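Local coordinates for glycosaminoglycan xylosylkinase (Hydra vulgaris, PDB 5XOM), which probably transfers phosphate to xylose in the glycosaminoglycan linkage region, acting as a Fam20-family kinase of the secretory pathway, at residues P219-P224 / Y281-N286; L261-T266 / S290-L295. One frame throughout, in Å; residues are numbered along the deposited sequence.

Interaction 1: P219-P224 / Y281-N286. With NAG (2-acetamido-2-deoxy-beta-D-glucopyranose), chain D.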
# COMPACT_ATOMS: atom_id res chain seq x y z
N PRO A 219 18.65 14.35 2.40
CA PRO A 219 19.81 14.81 1.63
C PRO A 219 20.62 13.63 1.10
O PRO A 219 20.65 12.54 1.68
CB PRO A 219 20.61 15.62 2.65
CG PRO A 219 20.22 15.05 3.97
CD PRO A 219 18.78 14.65 3.83
N VAL A 220 21.27 13.86 -0.03
CA VAL A 220 22.01 12.83 -0.75
C VAL A 220 23.49 13.15 -0.66
O VAL A 220 23.91 14.29 -0.90
CB VAL A 220 21.54 12.74 -2.21
CG1 VAL A 220 22.48 11.89 -3.02
CG2 VAL A 220 20.13 12.17 -2.27
N LEU A 221 24.29 12.14 -0.31
CA LEU A 221 25.74 12.26 -0.27
C LEU A 221 26.36 11.41 -1.38
O LEU A 221 25.85 10.33 -1.70
CB LEU A 221 26.30 11.83 1.09
CG LEU A 221 25.95 12.76 2.26
CD1 LEU A 221 26.39 12.16 3.57
CD2 LEU A 221 26.60 14.14 2.05
N LYS A 222 27.45 11.90 -1.95
CA LYS A 222 28.09 11.27 -3.10
C LYS A 222 29.52 10.88 -2.76
O LYS A 222 30.27 11.67 -2.16
CB LYS A 222 28.07 12.22 -4.30
CG LYS A 222 28.71 11.66 -5.55
CD LYS A 222 29.04 12.78 -6.53
CE LYS A 222 27.80 13.59 -6.87
NZ LYS A 222 26.99 12.96 -7.95
N LEU A 223 29.91 9.67 -3.16
CA LEU A 223 31.27 9.16 -3.03
C LEU A 223 31.70 8.50 -4.34
O LEU A 223 30.86 8.04 -5.11
CB LEU A 223 31.39 8.14 -1.89
CG LEU A 223 31.25 8.68 -0.46
CD1 LEU A 223 31.28 7.54 0.56
CD2 LEU A 223 32.37 9.67 -0.18
N PRO A 224 33.00 8.47 -4.61
CA PRO A 224 33.48 7.75 -5.80
C PRO A 224 33.25 6.25 -5.68
O PRO A 224 33.42 5.66 -4.62
CB PRO A 224 34.98 8.09 -5.85
CG PRO A 224 35.32 8.51 -4.46
CD PRO A 224 34.10 9.17 -3.91
N TYR A 281 28.68 7.11 -6.83
CA TYR A 281 27.38 6.68 -6.35
C TYR A 281 26.87 7.65 -5.29
O TYR A 281 27.62 8.44 -4.72
CB TYR A 281 27.43 5.24 -5.80
CG TYR A 281 28.23 5.05 -4.53
CD1 TYR A 281 27.63 5.17 -3.29
CD2 TYR A 281 29.58 4.73 -4.58
CE1 TYR A 281 28.34 4.99 -2.12
CE2 TYR A 281 30.31 4.54 -3.41
CZ TYR A 281 29.68 4.67 -2.19
OH TYR A 281 30.39 4.49 -1.02
N GLU A 282 25.56 7.59 -5.06
CA GLU A 282 24.89 8.49 -4.13
C GLU A 282 24.05 7.67 -3.16
O GLU A 282 23.52 6.61 -3.51
CB GLU A 282 24.01 9.50 -4.89
CG GLU A 282 24.82 10.51 -5.70
CD GLU A 282 23.97 11.33 -6.66
OE1 GLU A 282 23.77 12.53 -6.40
OE2 GLU A 282 23.52 10.77 -7.68
N TYR A 283 23.92 8.18 -1.93
CA TYR A 283 23.23 7.44 -0.89
C TYR A 283 22.52 8.39 0.06
O TYR A 283 22.89 9.56 0.18
CB TYR A 283 24.20 6.53 -0.12
CG TYR A 283 25.30 7.24 0.66
CD1 TYR A 283 26.49 7.61 0.05
CD2 TYR A 283 25.15 7.51 2.02
CE1 TYR A 283 27.50 8.24 0.77
CE2 TYR A 283 26.15 8.14 2.75
CZ TYR A 283 27.33 8.50 2.12
OH TYR A 283 28.32 9.13 2.84
N ILE A 284 21.46 7.88 0.69
CA ILE A 284 20.77 8.59 1.76
C ILE A 284 21.21 7.98 3.08
O ILE A 284 21.75 6.87 3.14
CB ILE A 284 19.23 8.52 1.61
CG1 ILE A 284 18.75 7.06 1.59
CG2 ILE A 284 18.78 9.27 0.36
CD1 ILE A 284 17.23 6.90 1.59
N GLU A 285 21.00 8.72 4.17
CA GLU A 285 21.49 8.27 5.47
C GLU A 285 20.76 9.00 6.58
O GLU A 285 20.49 10.20 6.47
CB GLU A 285 23.01 8.48 5.57
CG GLU A 285 23.63 7.93 6.85
CD GLU A 285 25.15 7.99 6.80
OE1 GLU A 285 25.69 9.11 6.75
OE2 GLU A 285 25.80 6.93 6.81
N ASN A 286 20.41 8.27 7.63
CA ASN A 286 19.91 8.86 8.87
C ASN A 286 20.36 7.98 10.03
O ASN A 286 21.31 7.19 9.89
CB ASN A 286 18.38 9.06 8.79
CG ASN A 286 17.61 7.76 8.71
OD1 ASN A 286 18.14 6.67 8.95
ND2 ASN A 286 16.33 7.87 8.38
C1 NAG D . 13.94 5.11 12.47
C2 NAG D . 13.21 4.92 13.83
C3 NAG D . 12.21 6.08 14.04
C4 NAG D . 12.86 7.44 13.80
C5 NAG D . 13.58 7.45 12.45
C6 NAG D . 14.37 8.71 12.20
C7 NAG D . 12.23 3.01 15.03
C8 NAG D . 11.47 1.72 14.90
N2 NAG D . 12.50 3.65 13.89
O3 NAG D . 11.66 6.03 15.35
O4 NAG D . 11.87 8.46 13.77
O5 NAG D . 14.53 6.38 12.43
O6 NAG D . 15.22 8.56 11.07
O7 NAG D . 12.59 3.44 16.13
O HOH W 1 19.59 11.39 3.53
O HOH W 2 23.13 11.39 2.81
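L221 and Y283 face each other as a hydrogen-bonded antiparallel pair, with L221 N to Y283 O at 3.0 Å and Y283 N to L221 O at 2.9 Å. Two residues on, L223 and Y281 repeat the pair of backbone hydrogen bonds, and K222 and E282 sit between them as a non-hydrogen-bonded pair. On the face carrying the tyrosines, L221 CB lies over the Y283 ring in a CH-pi contact, 4.0 Å from its centroid and offset toward the rim. Y283 holds CG between backbone N and carbonyl carbon (chi1 64°), and the ring beyond it presents one face to L221 CB. L223 runs alongside Y281, its CD1 3.5 Å from Y281 OH. On the other face, K222 NZ makes a rather long salt bridge of 3.6 Å to E282 OE1, and V220 CG1 rests 3.4 Å from E282 CB.

Where the strands part, water 2 links P219 O and Y283 O. Farther out, R259 makes a cation-pi contact with Y283 and bonds Y281 OH, which also meets Y254 OH. The short edge strand 221-224 is therefore joined to its neighbour mainly by backbone bonds and aromatic packing, and the ion pair, long and with K222 exposed, probably adds less.

Interaction 2: L261-T266 / S290-L295; sequences LDLIDT and SMVIHL
T266 OG1 meets H294 NE2 at 2.8 Å, and one helical turn earlier D262 OD2 takes the backbone N-H of V292. The motif is a helix packed on the edge strand of a beta-hairpin in the kinase-like domain: the 261-266 part of helix 259-273 runs 27° from the direction of residues 290-292, and the chain leaving that strand passes through an inverse gamma turn centred on H294.

The close-fitting part lies at the two polar bonds. T266 OG1 sits beside the backbone N, anti to the carbonyl carbon (chi1 -64°), and reaches the imidazole at its edge, in the ring plane; either partner could be the donor. The two side chains run antiparallel, passing alongside one another. On the other side of the imidazole, D142 OD2 bonds H294 ND1, so both ring nitrogens are held and the ring's rotation is fixed. V292 N approaches D262 OD2 at 3.1 Å on the anti side, 35° out of the carboxylate plane. The same carboxylate forms salt bridges to R60 through OD2 and to R322 through OD1, an arginine pair that would be expected to stabilise its negative charge in this buried setting.

Between these bonds the fit is apolar and less close: V292 CG2 is 3.7 Å from D262 CB, and the L263 side chain crosses that of V292 at about a right angle, its CD2 4.1 Å from V292 CG2. Toward S290 the looser side is bridged by an ordered water within a buried contact: water 3 donates to D262 OD2 at 2.9 Å and pairs with S290 OG, which R259 also binds. Near the histidine a second water bridges the segments: water 4 stands 2.9 Å from T266 OG1 and donates to V292 O at 2.8 Å.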
# COMPACT_ATOMS: atom_id res chain seq x y z
N LEU A 261 27.29 -4.52 0.07
CA LEU A 261 26.21 -5.30 -0.52
C LEU A 261 25.27 -4.42 -1.33
O LEU A 261 24.69 -4.88 -2.32
CB LEU A 261 25.44 -6.05 0.57
CG LEU A 261 26.18 -7.20 1.23
CD1 LEU A 261 25.30 -7.86 2.29
CD2 LEU A 261 26.62 -8.21 0.18
N ASP A 262 25.11 -3.15 -0.94
CA ASP A 262 24.35 -2.22 -1.77
C ASP A 262 25.01 -2.05 -3.13
O ASP A 262 24.33 -2.08 -4.17
CB ASP A 262 24.20 -0.86 -1.07
CG ASP A 262 23.09 -0.85 -0.04
OD1 ASP A 262 22.47 -1.91 0.22
OD2 ASP A 262 22.82 0.23 0.53
N LEU A 263 26.33 -1.86 -3.16
CA LEU A 263 27.00 -1.69 -4.44
C LEU A 263 26.94 -2.95 -5.30
O LEU A 263 26.92 -2.86 -6.53
CB LEU A 263 28.46 -1.27 -4.25
CG LEU A 263 28.74 0.06 -3.56
CD1 LEU A 263 30.24 0.30 -3.44
CD2 LEU A 263 28.06 1.21 -4.30
N ILE A 264 26.87 -4.12 -4.66
CA ILE A 264 26.72 -5.35 -5.43
C ILE A 264 25.30 -5.46 -5.99
O ILE A 264 25.12 -5.83 -7.16
CB ILE A 264 27.11 -6.56 -4.56
CG1 ILE A 264 28.58 -6.44 -4.13
CG2 ILE A 264 26.88 -7.86 -5.31
CD1 ILE A 264 29.08 -7.54 -3.19
N ASP A 265 24.29 -5.14 -5.18
CA ASP A 265 22.92 -5.00 -5.69
C ASP A 265 22.88 -4.08 -6.90
O ASP A 265 22.32 -4.42 -7.95
CB ASP A 265 21.98 -4.45 -4.61
CG ASP A 265 21.54 -5.49 -3.60
OD1 ASP A 265 21.74 -6.70 -3.83
OD2 ASP A 265 20.94 -5.08 -2.58
N THR A 266 23.46 -2.88 -6.75
CA THR A 266 23.38 -1.87 -7.80
C THR A 266 24.19 -2.26 -9.03
O THR A 266 23.86 -1.85 -10.14
CB THR A 266 23.81 -0.52 -7.23
OG1 THR A 266 22.88 -0.12 -6.21
CG2 THR A 266 23.83 0.57 -8.31
N SER A 290 21.82 3.49 6.12
CA SER A 290 22.08 4.18 4.86
C SER A 290 21.75 3.25 3.70
O SER A 290 21.62 2.04 3.87
CB SER A 290 23.54 4.65 4.77
OG SER A 290 24.42 3.56 4.52
N MET A 291 21.61 3.84 2.51
CA MET A 291 21.32 3.05 1.32
C MET A 291 21.78 3.78 0.07
O MET A 291 21.51 4.97 -0.09
CB MET A 291 19.82 2.74 1.19
CG MET A 291 19.47 1.89 -0.04
SD MET A 291 17.84 1.11 -0.05
CE MET A 291 16.84 2.51 -0.43
N VAL A 292 22.48 3.05 -0.81
CA VAL A 292 22.82 3.58 -2.13
C VAL A 292 21.56 3.59 -2.99
O VAL A 292 20.86 2.58 -3.09
CB VAL A 292 23.93 2.74 -2.77
CG1 VAL A 292 24.31 3.30 -4.15
CG2 VAL A 292 25.13 2.65 -1.85
N ILE A 293 21.26 4.73 -3.61
CA ILE A 293 20.02 4.89 -4.35
C ILE A 293 20.32 4.85 -5.84
O ILE A 293 21.43 5.18 -6.29
CB ILE A 293 19.26 6.18 -3.97
CG1 ILE A 293 20.12 7.42 -4.18
CG2 ILE A 293 18.74 6.10 -2.55
CD1 ILE A 293 19.37 8.72 -3.97
N HIS A 294 19.32 4.44 -6.61
CA HIS A 294 19.42 4.34 -8.07
C HIS A 294 18.95 5.66 -8.66
O HIS A 294 17.84 5.80 -9.20
CB HIS A 294 18.62 3.17 -8.58
CG HIS A 294 19.14 1.83 -8.06
ND1 HIS A 294 18.34 0.69 -8.02
CD2 HIS A 294 20.36 1.49 -7.58
CE1 HIS A 294 19.06 -0.30 -7.53
NE2 HIS A 294 20.28 0.17 -7.26
N LEU A 295 19.82 6.66 -8.57
CA LEU A 295 19.54 8.00 -9.05
C LEU A 295 20.39 8.28 -10.29
O LEU A 295 21.56 7.90 -10.34
CB LEU A 295 19.80 9.02 -7.93
CG LEU A 295 19.65 10.50 -8.23
CD1 LEU A 295 18.22 10.75 -8.64
CD2 LEU A 295 19.98 11.28 -6.96
O HOH W 3 24.62 1.76 2.14
O HOH W 4 21.85 -0.03 -3.46

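Interactions 1 and 2, with centres 10 Å apart, share one hairpin: interaction 1 pairs strand 221-224 with its first strand, 280-286, and interaction 2 sets helix 259-273 against its second, 289-292. Probable hydrogen bonds join the two contacts: E282 O to I293 N at 2.9 Å and I284 N to M291 O at 3.0 Å. Y281 also packs on both L263 and V292, while R259 serves the tyrosines of one contact and S290 of the other. Near the hairpin's turn, N286 ND2 is 3.0 Å from O6 of a neighbouring NAG, a sugar covalently attached to the protein that marks no substrate pocket; the S290 side chain is about 11 Å from a NAG. No nucleotide or substrate is bound in the model.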